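Local structure of D-isomer specific 2-hydroxyacid dehydrogenase family protein (Aeromonas salmonicida subsp. salmonicida, 3HG7) at residues Gln91-Arg96 and Gln304-Lys309; Trp70-Tyr75 and Gln291-Asn296; Leu114-Pro119 and His133-Leu138; Pro222-Phe227 and Gly247-Ala252. The protein probably acts as an NAD-dependent oxidoreductase of the D-isomer specific 2-hydroxyacid dehydrogenase family. The protein carries 1 engineered substitution. One frame throughout, in Å; residues are numbered along the deposited sequence.

Interaction 1: residues Gln91-Arg96 and Gln304-Lys309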
loop_
_atom_site.group_PDB
_atom_site.type_symbol
_atom_site.label_atom_id
_atom_site.label_comp_id
_atom_site.label_asym_id
_atom_site.label_seq_id
_atom_site.Cartn_x
_atom_site.Cartn_y
_atom_site.Cartn_z
ATOM N N GLN A 91 18.359 11.223 -8.093
ATOM C CA GLN A 91 18.092 9.944 -7.457
ATOM C C GLN A 91 16.741 10.020 -6.780
ATOM O O GLN A 91 16.530 10.870 -5.920
ATOM C CB GLN A 91 19.128 9.613 -6.395
ATOM C CG GLN A 91 20.560 9.532 -6.913
ATOM C CD GLN A 91 21.408 8.660 -6.029
ATOM O OE1 GLN A 91 21.241 7.440 -6.002
ATOM N NE2 GLN A 91 22.283 9.281 -5.257
ATOM N N LEU A 92 15.844 9.125 -7.156
ATOM C CA LEU A 92 14.551 9.020 -6.454
ATOM C C LEU A 92 14.564 7.801 -5.531
ATOM O O LEU A 92 14.919 6.695 -5.974
ATOM C CB LEU A 92 13.413 8.887 -7.469
ATOM C CG LEU A 92 11.997 8.641 -6.919
ATOM C CD1 LEU A 92 11.457 9.826 -6.070
ATOM C CD2 LEU A 92 11.136 8.371 -8.136
ATOM N N THR A 93 14.184 7.994 -4.261
ATOM C CA THR A 93 13.923 6.863 -3.357
ATOM C C THR A 93 12.495 6.897 -2.833
ATOM O O THR A 93 11.904 7.962 -2.672
ATOM C CB THR A 93 14.874 6.850 -2.156
ATOM O OG1 THR A 93 14.767 8.100 -1.491
ATOM C CG2 THR A 93 16.341 6.637 -2.602
ATOM N N ASN A 94 11.937 5.730 -2.559
ATOM C CA ASN A 94 10.614 5.699 -1.969
ATOM C C ASN A 94 10.725 5.198 -0.551
ATOM O O ASN A 94 11.842 5.122 -0.015
ATOM C CB ASN A 94 9.677 4.864 -2.830
ATOM C CG ASN A 94 9.964 3.379 -2.735
ATOM O OD1 ASN A 94 11.093 2.963 -2.447
ATOM N ND2 ASN A 94 8.940 2.560 -2.991
ATOM N N VAL A 95 9.581 4.843 0.049
ATOM C CA VAL A 95 9.508 4.346 1.406
ATOM C C VAL A 95 9.182 2.849 1.322
ATOM O O VAL A 95 8.202 2.455 0.674
ATOM C CB VAL A 95 8.399 5.152 2.247
ATOM C CG1 VAL A 95 8.144 4.468 3.567
ATOM C CG2 VAL A 95 8.871 6.559 2.507
ATOM N N ARG A 96 10.049 2.011 1.888
ATOM C CA ARG A 96 9.749 0.584 1.960
ATOM C C ARG A 96 10.083 -0.045 3.305
ATOM O O ARG A 96 10.846 0.510 4.082
ATOM C CB ARG A 96 10.382 -0.166 0.787
ATOM C CG ARG A 96 11.897 -0.184 0.755
ATOM C CD ARG A 96 12.321 -1.512 0.152
ATOM N NE ARG A 96 13.692 -1.921 0.483
ATOM C CZ ARG A 96 14.091 -2.384 1.670
ATOM N NH1 ARG A 96 13.243 -2.482 2.693
ATOM N NH2 ARG A 96 15.369 -2.725 1.835
ATOM N N GLN A 304 27.520 6.966 -1.019
ATOM C CA GLN A 304 27.148 5.548 -1.006
ATOM C C GLN A 304 25.728 5.244 -1.514
ATOM O O GLN A 304 24.856 6.137 -1.518
ATOM C CB GLN A 304 27.393 4.965 0.394
ATOM C CG GLN A 304 28.899 5.058 0.739
ATOM C CD GLN A 304 29.301 4.330 2.001
ATOM O OE1 GLN A 304 30.345 3.664 2.034
ATOM N NE2 GLN A 304 28.491 4.450 3.050
ATOM N N PRO A 305 25.484 3.994 -1.963
ATOM C CA PRO A 305 24.167 3.671 -2.545
ATOM C C PRO A 305 23.012 3.909 -1.600
ATOM O O PRO A 305 23.079 3.549 -0.420
ATOM C CB PRO A 305 24.273 2.171 -2.877
ATOM C CG PRO A 305 25.714 1.869 -2.920
ATOM C CD PRO A 305 26.404 2.832 -2.008
ATOM N N LEU A 306 21.949 4.529 -2.129
ATOM C CA LEU A 306 20.742 4.781 -1.360
ATOM C C LEU A 306 19.837 3.571 -1.316
ATOM O O LEU A 306 19.797 2.786 -2.277
ATOM C CB LEU A 306 19.956 5.990 -1.899
ATOM C CG LEU A 306 20.802 7.210 -2.261
ATOM C CD1 LEU A 306 19.849 8.309 -2.692
ATOM C CD2 LEU A 306 21.568 7.582 -0.990
ATOM N N ASP A 307 19.149 3.427 -0.193
ATOM C CA ASP A 307 18.144 2.374 -0.038
ATOM C C ASP A 307 16.810 2.908 -0.538
ATOM O O ASP A 307 16.527 4.103 -0.427
ATOM C CB ASP A 307 18.019 1.942 1.423
ATOM C CG ASP A 307 17.142 0.665 1.603
ATOM O OD1 ASP A 307 17.261 -0.290 0.794
ATOM O OD2 ASP A 307 16.333 0.639 2.546
ATOM N N GLY A 308 16.012 2.012 -1.110
ATOM C CA GLY A 308 14.706 2.358 -1.634
ATOM C C GLY A 308 14.838 3.052 -2.974
ATOM O O GLY A 308 13.917 3.725 -3.426
ATOM N N LYS A 309 15.991 2.883 -3.607
ATOM C CA LYS A 309 16.273 3.581 -4.838
ATOM C C LYS A 309 15.385 3.048 -5.948
ATOM O O LYS A 309 15.242 1.832 -6.116
ATOM C CB LYS A 309 17.753 3.430 -5.238
ATOM C CG LYS A 309 17.998 3.738 -6.684
ATOM C CD LYS A 309 18.238 5.201 -6.864
ATOM C CE LYS A 309 19.702 5.431 -7.122
ATOM N NZ LYS A 309 19.982 5.738 -8.540
HETATM O O HOH W 1 22.381 5.265 -5.064
HETATM O O HOH W 2 24.236 8.075 -3.481
#
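T93 and K309 form a single beta bridge, CA to CA 4.3 Å, that lays the C-terminal tail along strand 91-93, an edge strand of a five-stranded parallel sheet. This open alpha/beta domain is built from both ends of the chain, as is usual for the catalytic domain of D-2-hydroxyacid dehydrogenases. The backbone bonds are few. N94 N donates to G308 O (2.9 Å, 157° at the hydrogen), and the same carbonyl oxygen receives a CA-H...O contact from T93 CA. One step further along, L92 is backbone-bonded to I310, so the tail continues along the sheet edge. Apolar contact comes from L306, which meets T93 at about a right angle, with L306 CB 3.7 Å from T93 CG2. T93 OG1 lies between the backbone N and the carbonyl carbon (chi1 56°) and bonds to Q72 and W70, while CG2, anti to the carbonyl carbon, meets the tail. L306 CD1 also packs against the amide of Q91. Two waters join that amide to the tail: one donates to Q91 OE1 and accepts from L306 N, the other accepts from Q91 NE2 (2.9 Å) and donates to Q304 O. The charged pair lies at the far end. R96 NH2 makes a salt bridge to D307 OD1 at 3.3 Å, with the guanidinium and carboxylate planes 87° apart and D307 OD2 over one guanidinium face, offset toward its rim.

Interaction 2: residues Trp70-Tyr75 and Gln291-Asn296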
loop_
_atom_site.group_PDB
_atom_site.type_symbol
_atom_site.label_atom_id
_atom_site.label_comp_id
_atom_site.label_asym_id
_atom_site.label_seq_id
_atom_site.Cartn_x
_atom_site.Cartn_y
_atom_site.Cartn_z
ATOM N N TRP A 70 18.751 14.480 -5.016
ATOM C CA TRP A 70 18.045 13.374 -4.341
ATOM C C TRP A 70 16.655 13.789 -3.805
ATOM O O TRP A 70 16.493 14.769 -3.074
ATOM C CB TRP A 70 18.912 12.769 -3.241
ATOM C CG TRP A 70 18.202 11.816 -2.352
ATOM C CD1 TRP A 70 17.324 10.820 -2.716
ATOM C CD2 TRP A 70 18.276 11.786 -0.930
ATOM N NE1 TRP A 70 16.861 10.186 -1.603
ATOM C CE2 TRP A 70 17.416 10.769 -0.491
ATOM C CE3 TRP A 70 18.967 12.549 0.021
ATOM C CZ2 TRP A 70 17.223 10.479 0.873
ATOM C CZ3 TRP A 70 18.790 12.259 1.367
ATOM C CH2 TRP A 70 17.929 11.220 1.781
ATOM N N PHE A 71 15.659 13.014 -4.213
ATOM C CA PHE A 71 14.248 13.204 -3.800
ATOM C C PHE A 71 13.850 11.951 -3.035
ATOM O O PHE A 71 13.835 10.843 -3.577
ATOM C CB PHE A 71 13.412 13.347 -5.073
ATOM C CG PHE A 71 11.921 13.523 -4.860
ATOM C CD1 PHE A 71 11.339 13.471 -3.609
ATOM C CD2 PHE A 71 11.107 13.657 -5.972
ATOM C CE1 PHE A 71 9.915 13.588 -3.456
ATOM C CE2 PHE A 71 9.715 13.777 -5.834
ATOM C CZ PHE A 71 9.139 13.728 -4.563
ATOM N N GLN A 72 13.578 12.130 -1.755
ATOM C CA GLN A 72 12.990 11.089 -0.920
ATOM C C GLN A 72 11.469 11.275 -0.940
ATOM O O GLN A 72 10.953 12.270 -0.376
ATOM C CB GLN A 72 13.473 11.204 0.517
ATOM C CG GLN A 72 12.795 10.199 1.493
ATOM C CD GLN A 72 13.163 8.768 1.191
ATOM O OE1 GLN A 72 14.358 8.396 1.185
ATOM N NE2 GLN A 72 12.145 7.941 0.917
ATOM N N SER A 73 10.782 10.350 -1.599
ATOM C CA SER A 73 9.301 10.286 -1.553
ATOM C C SER A 73 8.823 9.834 -0.172
ATOM O O SER A 73 9.452 9.005 0.470
ATOM C CB SER A 73 8.744 9.345 -2.627
ATOM O OG SER A 73 7.338 9.128 -2.433
ATOM N N THR A 74 7.705 10.394 0.294
ATOM C CA THR A 74 7.148 9.998 1.594
ATOM C C THR A 74 6.189 8.852 1.388
ATOM O O THR A 74 5.647 8.297 2.351
ATOM C CB THR A 74 6.331 11.182 2.252
ATOM O OG1 THR A 74 5.352 11.656 1.319
ATOM C CG2 THR A 74 7.230 12.308 2.624
ATOM N N TYR A 75 5.964 8.498 0.132
ATOM C CA TYR A 75 5.027 7.426 -0.200
ATOM C C TYR A 75 5.762 6.278 -0.854
ATOM O O TYR A 75 6.799 6.440 -1.528
ATOM C CB TYR A 75 3.980 7.910 -1.207
ATOM C CG TYR A 75 2.882 8.771 -0.696
ATOM C CD1 TYR A 75 2.679 8.949 0.669
ATOM C CD2 TYR A 75 2.001 9.391 -1.593
ATOM C CE1 TYR A 75 1.614 9.725 1.139
ATOM C CE2 TYR A 75 0.942 10.171 -1.127
ATOM C CZ TYR A 75 0.764 10.326 0.235
ATOM O OH TYR A 75 -0.274 11.072 0.726
ATOM N N GLN A 291 13.229 8.575 9.843
ATOM C CA GLN A 291 14.298 7.636 10.111
ATOM C C GLN A 291 14.893 7.120 8.798
ATOM O O GLN A 291 16.111 7.028 8.677
ATOM C CB GLN A 291 13.748 6.476 10.971
ATOM C CG GLN A 291 14.794 5.549 11.572
ATOM C CD GLN A 291 14.170 4.440 12.444
ATOM O OE1 GLN A 291 14.890 3.625 13.029
ATOM N NE2 GLN A 291 12.843 4.419 12.536
ATOM N N ILE A 292 14.040 6.823 7.811
ATOM C CA ILE A 292 14.496 6.412 6.465
ATOM C C ILE A 292 15.292 7.534 5.799
ATOM O O ILE A 292 16.361 7.292 5.219
ATOM C CB ILE A 292 13.322 5.975 5.565
ATOM C CG1 ILE A 292 12.758 4.632 6.061
ATOM C CG2 ILE A 292 13.741 5.825 4.107
ATOM C CD1 ILE A 292 11.426 4.242 5.380
ATOM N N PHE A 293 14.769 8.745 5.922
ATOM C CA PHE A 293 15.437 9.922 5.366
ATOM C C PHE A 293 16.830 10.115 5.977
ATOM O O PHE A 293 17.816 10.237 5.252
ATOM C CB PHE A 293 14.603 11.195 5.526
ATOM C CG PHE A 293 15.343 12.433 5.033
ATOM C CD1 PHE A 293 15.291 12.799 3.690
ATOM C CD2 PHE A 293 16.149 13.166 5.899
ATOM C CE1 PHE A 293 15.999 13.917 3.220
ATOM C CE2 PHE A 293 16.903 14.251 5.446
ATOM C CZ PHE A 293 16.820 14.642 4.098
ATOM N N VAL A 294 16.925 10.122 7.299
ATOM C CA VAL A 294 18.223 10.372 7.935
ATOM C C VAL A 294 19.259 9.266 7.640
ATOM O O VAL A 294 20.429 9.577 7.426
ATOM C CB VAL A 294 18.047 10.633 9.459
ATOM C CG1 VAL A 294 19.382 10.588 10.204
ATOM C CG2 VAL A 294 17.331 11.957 9.664
ATOM N N ARG A 295 18.841 8.000 7.588
ATOM C CA ARG A 295 19.786 6.918 7.243
ATOM C C ARG A 295 20.260 7.084 5.791
ATOM O O ARG A 295 21.441 6.950 5.499
ATOM C CB ARG A 295 19.198 5.503 7.502
ATOM C CG ARG A 295 19.004 5.131 8.977
ATOM C CD ARG A 295 18.614 3.635 9.172
ATOM N NE ARG A 295 17.795 3.127 8.068
ATOM C CZ ARG A 295 16.504 2.804 8.156
ATOM N NH1 ARG A 295 15.857 2.368 7.078
ATOM N NH2 ARG A 295 15.860 2.919 9.313
ATOM N N ASN A 296 19.327 7.403 4.892
ATOM C CA ASN A 296 19.668 7.669 3.497
ATOM C C ASN A 296 20.520 8.920 3.337
ATOM O O ASN A 296 21.399 8.968 2.482
ATOM C CB ASN A 296 18.404 7.759 2.631
ATOM C CG ASN A 296 18.075 6.439 1.913
ATOM O OD1 ASN A 296 18.918 5.534 1.787
ATOM N ND2 ASN A 296 16.854 6.352 1.403
#
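W70 and F293 lie with their ring planes nearly parallel, 10° apart, but slid so far that the six-membered ring of the indole and the phenyl ring barely overlap; their centroids are 5.0 Å apart. W70 CH2 meets CD1 and CE1 of F293, the latter at 3.6 Å. F293 O approaches the indole at its edge, in the ring plane, and N296 CB sits 3.4 Å from W70 CZ2, with the N296 amide turned almost perpendicular to the indole. That amide is nearly coplanar with the one of Q72: N296 ND2 donates to Q72 OE1 in a near-straight bond (3.2 Å, 159°), and the donor lies in the carbonyl plane. Q72 bends at chi2 (66°), which places CD near I292 CG2, and NE2 bonds to S73 O (2.9 Å) and also to N94 O. N296 OD1 accepts from D307 N, so both amides have hydrogen-bond partners for N and O. Q72 CB meets the F293 ring at its edge. Strand 70-73 and helix 291-296 run roughly antiparallel, their axes 9.8 Å apart, and helix 286-301 thereby covers one face of the sheet, where I50 of strand 50-53 and L22 of helix 15-24 also pack on F293.

Interaction 3: residues Leu114-Pro119 and His133-Leu138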
loop_
_atom_site.group_PDB
_atom_site.type_symbol
_atom_site.label_atom_id
_atom_site.label_comp_id
_atom_site.label_asym_id
_atom_site.label_seq_id
_atom_site.Cartn_x
_atom_site.Cartn_y
_atom_site.Cartn_z
ATOM N N LEU A 114 -15.684 -8.612 9.579
ATOM C CA LEU A 114 -16.526 -9.443 8.735
ATOM C C LEU A 114 -16.923 -10.763 9.389
ATOM O O LEU A 114 -18.096 -11.156 9.420
ATOM C CB LEU A 114 -15.785 -9.764 7.439
ATOM C CG LEU A 114 -15.662 -8.587 6.473
ATOM C CD1 LEU A 114 -14.707 -9.018 5.382
ATOM C CD2 LEU A 114 -17.048 -8.152 5.938
ATOM N N MET A 115 -15.913 -11.484 9.854
ATOM C CA MET A 115 -16.137 -12.795 10.493
ATOM C C MET A 115 -17.083 -12.748 11.707
ATOM O O MET A 115 -17.868 -13.668 11.907
ATOM C CB MET A 115 -14.772 -13.418 10.869
ATOM C CG MET A 115 -13.909 -13.975 9.696
ATOM S SD MET A 115 -14.725 -15.185 8.618
ATOM C CE MET A 115 -14.813 -16.650 9.695
ATOM N N ARG A 116 -17.008 -11.685 12.500
ATOM C CA ARG A 116 -17.771 -11.572 13.731
ATOM C C ARG A 116 -19.001 -10.703 13.553
ATOM O O ARG A 116 -19.711 -10.379 14.511
ATOM C CB ARG A 116 -16.908 -11.004 14.856
ATOM C CG ARG A 116 -15.855 -11.979 15.393
ATOM C CD ARG A 116 -16.418 -13.401 15.655
ATOM N NE ARG A 116 -15.360 -14.221 16.201
ATOM C CZ ARG A 116 -15.169 -14.419 17.507
ATOM N NH1 ARG A 116 -15.989 -13.874 18.396
ATOM N NH2 ARG A 116 -14.146 -15.173 17.913
ATOM N N GLN A 117 -19.189 -10.270 12.311
ATOM C CA GLN A 117 -20.358 -9.484 11.933
ATOM C C GLN A 117 -20.547 -8.222 12.755
ATOM O O GLN A 117 -21.660 -7.915 13.171
ATOM C CB GLN A 117 -21.600 -10.379 11.968
ATOM C CG GLN A 117 -21.386 -11.613 11.137
ATOM C CD GLN A 117 -22.631 -12.394 11.006
ATOM O OE1 GLN A 117 -23.046 -13.112 11.925
ATOM N NE2 GLN A 117 -23.269 -12.251 9.851
ATOM N N LEU A 118 -19.481 -7.447 12.966
ATOM C CA LEU A 118 -19.617 -6.252 13.807
ATOM C C LEU A 118 -20.645 -5.264 13.287
ATOM O O LEU A 118 -21.409 -4.709 14.086
ATOM C CB LEU A 118 -18.286 -5.525 14.072
ATOM C CG LEU A 118 -17.050 -6.298 14.575
ATOM C CD1 LEU A 118 -15.977 -5.394 15.278
ATOM C CD2 LEU A 118 -17.319 -7.518 15.392
ATOM N N PRO A 119 -20.680 -5.032 11.959
ATOM C CA PRO A 119 -21.660 -4.048 11.477
ATOM C C PRO A 119 -23.104 -4.486 11.750
ATOM O O PRO A 119 -23.958 -3.653 12.044
ATOM C CB PRO A 119 -21.338 -3.941 9.971
ATOM C CG PRO A 119 -19.917 -4.399 9.843
ATOM C CD PRO A 119 -19.846 -5.559 10.864
ATOM N N HIS A 133 -25.994 -14.487 16.327
ATOM C CA HIS A 133 -25.995 -15.239 15.062
ATOM C C HIS A 133 -24.777 -16.158 14.972
ATOM O O HIS A 133 -23.780 -15.894 15.629
ATOM C CB HIS A 133 -25.964 -14.258 13.886
ATOM C CG HIS A 133 -27.110 -13.298 13.922
ATOM N ND1 HIS A 133 -28.323 -13.568 13.313
ATOM C CD2 HIS A 133 -27.290 -12.156 14.631
ATOM C CE1 HIS A 133 -29.181 -12.600 13.610
ATOM N NE2 HIS A 133 -28.565 -11.716 14.383
ATOM N N PRO A 134 -24.840 -17.197 14.125
ATOM C CA PRO A 134 -23.679 -18.078 13.975
ATOM C C PRO A 134 -22.441 -17.352 13.446
ATOM O O PRO A 134 -22.510 -16.444 12.628
ATOM C CB PRO A 134 -24.118 -19.103 12.926
ATOM C CG PRO A 134 -25.556 -18.880 12.683
ATOM C CD PRO A 134 -26.046 -17.730 13.447
ATOM N N TYR A 135 -21.291 -17.825 13.892
ATOM C CA TYR A 135 -20.035 -17.379 13.330
ATOM C C TYR A 135 -19.030 -18.516 13.466
ATOM O O TYR A 135 -19.306 -19.536 14.119
ATOM C CB TYR A 135 -19.567 -16.110 14.026
ATOM C CG TYR A 135 -19.181 -16.264 15.484
ATOM C CD1 TYR A 135 -17.847 -16.609 15.846
ATOM C CD2 TYR A 135 -20.087 -16.008 16.488
ATOM C CE1 TYR A 135 -17.490 -16.716 17.194
ATOM C CE2 TYR A 135 -19.727 -16.124 17.836
ATOM C CZ TYR A 135 -18.421 -16.434 18.160
ATOM O OH TYR A 135 -18.098 -16.527 19.482
ATOM N N GLN A 136 -17.878 -18.346 12.823
ATOM C CA GLN A 136 -16.773 -19.297 12.956
ATOM C C GLN A 136 -15.499 -18.602 13.418
ATOM O O GLN A 136 -15.334 -17.406 13.246
ATOM C CB GLN A 136 -16.489 -20.023 11.625
ATOM C CG GLN A 136 -17.648 -20.888 11.105
ATOM C CD GLN A 136 -17.189 -22.169 10.411
ATOM O OE1 GLN A 136 -16.002 -22.356 10.132
ATOM N NE2 GLN A 136 -18.138 -23.072 10.147
ATOM N N GLY A 137 -14.573 -19.382 13.980
ATOM C CA GLY A 137 -13.260 -18.818 14.303
ATOM C C GLY A 137 -12.349 -18.868 13.106
ATOM O O GLY A 137 -12.669 -19.512 12.109
ATOM N N LEU A 138 -11.193 -18.201 13.215
ATOM C CA LEU A 138 -10.162 -18.284 12.194
ATOM C C LEU A 138 -9.345 -19.575 12.226
ATOM O O LEU A 138 -8.683 -19.907 11.241
ATOM C CB LEU A 138 -9.218 -17.094 12.320
ATOM C CG LEU A 138 -9.872 -15.753 11.948
ATOM C CD1 LEU A 138 -8.817 -14.676 11.975
ATOM C CD2 LEU A 138 -10.495 -15.865 10.557
HETATM O O HOH W 3 -18.062 -16.085 10.813
HETATM O O HOH W 4 -13.756 -15.235 13.891
HETATM O O HOH W 5 -22.354 -13.545 14.929
#
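R116 lies across the ring of Y135, its guanidinium turned only 21° from the ring plane. Y135 CE1 sits over the centre of the guanidinium, 3.3 Å from R116 CZ, and R116 CD makes a CH-pi contact over the ring face, 4.0 Å from its centroid. The R116 chain bends at chi2 (-46°), which brings CD over the ring. Apolar contact is slight: M115 CG meets L138 CD2 at 4.0 Å, while M115 CE lies 3.7 Å from Q136 O. The two segments share no direct hydrogen bond, and polar traffic passes instead through three waters. One donates to M115 O (2.7 Å) and accepts from Q136 N; another accepts from R116 NE, in the guanidinium plane, and donates to Q136 O (2.8 Å); the third donates to both Q117 OE1 and H133 O (2.8 Å). H133 is further held by Q124 and Y121 of helix 118-126. The contact thus closes a helical excursion at the protein surface: helix 100-115 ends in a Schellman motif at Q117, whose positive phi (56°) turns the chain, and Q117 is also the N-cap position of helix 118-126, after which the extended 133-138 segment returns alongside the turn toward strand 142-146 of the Rossmann-type sheet.

Interaction 4: residues Pro222-Phe227 and Gly247-Ala252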
loop_
_atom_site.group_PDB
_atom_site.type_symbol
_atom_site.label_atom_id
_atom_site.label_comp_id
_atom_site.label_asym_id
_atom_site.label_seq_id
_atom_site.Cartn_x
_atom_site.Cartn_y
_atom_site.Cartn_z
ATOM N N PRO A 222 -17.317 -19.618 -2.835
ATOM C CA PRO A 222 -18.531 -18.902 -2.456
ATOM C C PRO A 222 -18.363 -17.871 -1.344
ATOM O O PRO A 222 -18.955 -16.799 -1.419
ATOM C CB PRO A 222 -19.455 -20.027 -1.962
ATOM C CG PRO A 222 -18.527 -21.180 -1.636
ATOM C CD PRO A 222 -17.508 -21.075 -2.713
ATOM N N GLY A 223 -17.589 -18.206 -0.314
ATOM C CA GLY A 223 -17.511 -17.383 0.893
ATOM C C GLY A 223 -16.140 -16.771 1.118
ATOM O O GLY A 223 -15.821 -16.339 2.225
ATOM N N ALA A 224 -15.334 -16.717 0.068
ATOM C CA ALA A 224 -13.988 -16.182 0.175
ATOM C C ALA A 224 -14.041 -14.671 0.301
ATOM O O ALA A 224 -14.946 -14.031 -0.217
ATOM C CB ALA A 224 -13.164 -16.546 -1.030
ATOM N N ILE A 225 -13.050 -14.130 0.989
ATOM C CA ILE A 225 -12.951 -12.695 1.193
ATOM C C ILE A 225 -11.673 -12.329 0.480
ATOM O O ILE A 225 -10.621 -12.893 0.759
ATOM C CB ILE A 225 -12.861 -12.340 2.697
ATOM C CG1 ILE A 225 -14.140 -12.810 3.407
ATOM C CG2 ILE A 225 -12.648 -10.819 2.887
ATOM C CD1 ILE A 225 -14.054 -12.895 4.924
ATOM N N LEU A 226 -11.771 -11.386 -0.441
ATOM C CA LEU A 226 -10.608 -10.894 -1.178
ATOM C C LEU A 226 -10.235 -9.485 -0.764
ATOM O O LEU A 226 -11.083 -8.618 -0.832
ATOM C CB LEU A 226 -10.919 -10.876 -2.675
ATOM C CG LEU A 226 -9.888 -10.202 -3.598
ATOM C CD1 LEU A 226 -8.541 -10.911 -3.536
ATOM C CD2 LEU A 226 -10.405 -10.164 -5.021
ATOM N N PHE A 227 -8.973 -9.278 -0.370
ATOM C CA PHE A 227 -8.414 -7.933 -0.100
ATOM C C PHE A 227 -7.518 -7.510 -1.243
ATOM O O PHE A 227 -6.647 -8.289 -1.677
ATOM C CB PHE A 227 -7.513 -7.941 1.133
ATOM C CG PHE A 227 -8.246 -8.081 2.442
ATOM C CD1 PHE A 227 -8.349 -7.000 3.295
ATOM C CD2 PHE A 227 -8.777 -9.310 2.839
ATOM C CE1 PHE A 227 -9.028 -7.117 4.522
ATOM C CE2 PHE A 227 -9.447 -9.447 4.049
ATOM C CZ PHE A 227 -9.558 -8.347 4.902
ATOM N N GLY A 247 -22.587 -14.443 -6.424
ATOM C CA GLY A 247 -22.121 -15.435 -5.454
ATOM C C GLY A 247 -20.835 -16.151 -5.825
ATOM O O GLY A 247 -20.598 -17.279 -5.384
ATOM N N LYS A 248 -20.003 -15.496 -6.628
ATOM C CA LYS A 248 -18.733 -16.073 -7.054
ATOM C C LYS A 248 -17.639 -15.838 -6.014
ATOM O O LYS A 248 -16.627 -16.559 -5.974
ATOM C CB LYS A 248 -18.324 -15.485 -8.406
ATOM C CG LYS A 248 -17.805 -16.518 -9.393
ATOM C CD LYS A 248 -18.834 -17.618 -9.701
ATOM C CE LYS A 248 -19.704 -17.260 -10.905
ATOM N NZ LYS A 248 -20.213 -18.476 -11.605
ATOM N N LEU A 249 -17.871 -14.825 -5.176
ATOM C CA LEU A 249 -16.943 -14.373 -4.141
ATOM C C LEU A 249 -17.792 -13.841 -2.995
ATOM O O LEU A 249 -18.872 -13.289 -3.228
ATOM C CB LEU A 249 -16.037 -13.260 -4.691
ATOM C CG LEU A 249 -14.870 -12.781 -3.827
ATOM C CD1 LEU A 249 -13.925 -13.934 -3.529
ATOM C CD2 LEU A 249 -14.130 -11.637 -4.490
ATOM N N GLY A 250 -17.321 -14.010 -1.759
ATOM C CA GLY A 250 -18.160 -13.682 -0.594
ATOM C C GLY A 250 -18.166 -12.183 -0.340
ATOM O O GLY A 250 -19.225 -11.541 -0.220
ATOM N N MET A 251 -16.968 -11.631 -0.264
ATOM C CA MET A 251 -16.807 -10.220 0.055
ATOM C C MET A 251 -15.536 -9.727 -0.592
ATOM O O MET A 251 -14.618 -10.521 -0.846
ATOM C CB MET A 251 -16.717 -10.030 1.576
ATOM C CG MET A 251 -18.039 -10.225 2.368
ATOM S SD MET A 251 -19.044 -8.731 2.603
ATOM C CE MET A 251 -17.754 -7.485 2.502
ATOM N N ALA A 252 -15.460 -8.419 -0.841
ATOM C CA ALA A 252 -14.204 -7.802 -1.261
ATOM C C ALA A 252 -13.898 -6.573 -0.380
ATOM O O ALA A 252 -14.807 -5.820 -0.046
ATOM C CB ALA A 252 -14.280 -7.387 -2.697
#
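A224 O is gripped by two successive amides, G250 N at 2.8 Å and M251 N at 3.1 Å, where strands 225-228 and 251-254 come together as parallel neighbours. They are the two strands of a beta-alpha-beta crossover through helix 237-245, within the Rossmann-type domain. The G250 donor lies in the plane of the A224 carbonyl, and that of M251 is tilted slightly from it. The next rung is a straight bond from L226 N to M251 O (3.0 Å, 169°), and the ladder continues beyond it with L226 bonded to V253. Just before the strand, L249 divides its two methyls between A224 and L226: CD1 lies 3.7 Å from A224 CB, and CD2 lies 3.8 Å from L226 CB. The L249 and L226 side chains meet at about a right angle. Outside this layer, L249 and A252 pack on L240 of helix 237-245, and A252 also touches L244, so the connecting helix covers the face that bears L226 and A252. The I225 and M251 side chains lie on the other face, with I225 CG1 4.2 Å from M251 CB, and both touch L114 of helix 100-115. Ahead of the strand, G250 O is bonded to N273 ND2. At the L226-A252 bridge, A252 CA makes a CA-H...O contact with L226 O at 3.3 Å.

In the fold
From the N terminus, the chain builds three strands of the first sheet before strand 70-73 opens interaction 2; strand 91-93 then opens interaction 1. It next crosses to the NAD-binding domain, where interaction 3 closes a short loop of 13 residues between 119 and 133, and interaction 4 follows in series with 19 residues between its segments. The chain then returns to its starting domain: helix 286-301 closes interaction 2 and the 304-309 tail closes interaction 1. These two long loops cross, and both enclose interactions 3 and 4. Interactions 1 and 2 adjoin through neighbouring strands, and 3 and 4 touch through L114; centres of interactions 1 and 3 lie about 42 Å apart.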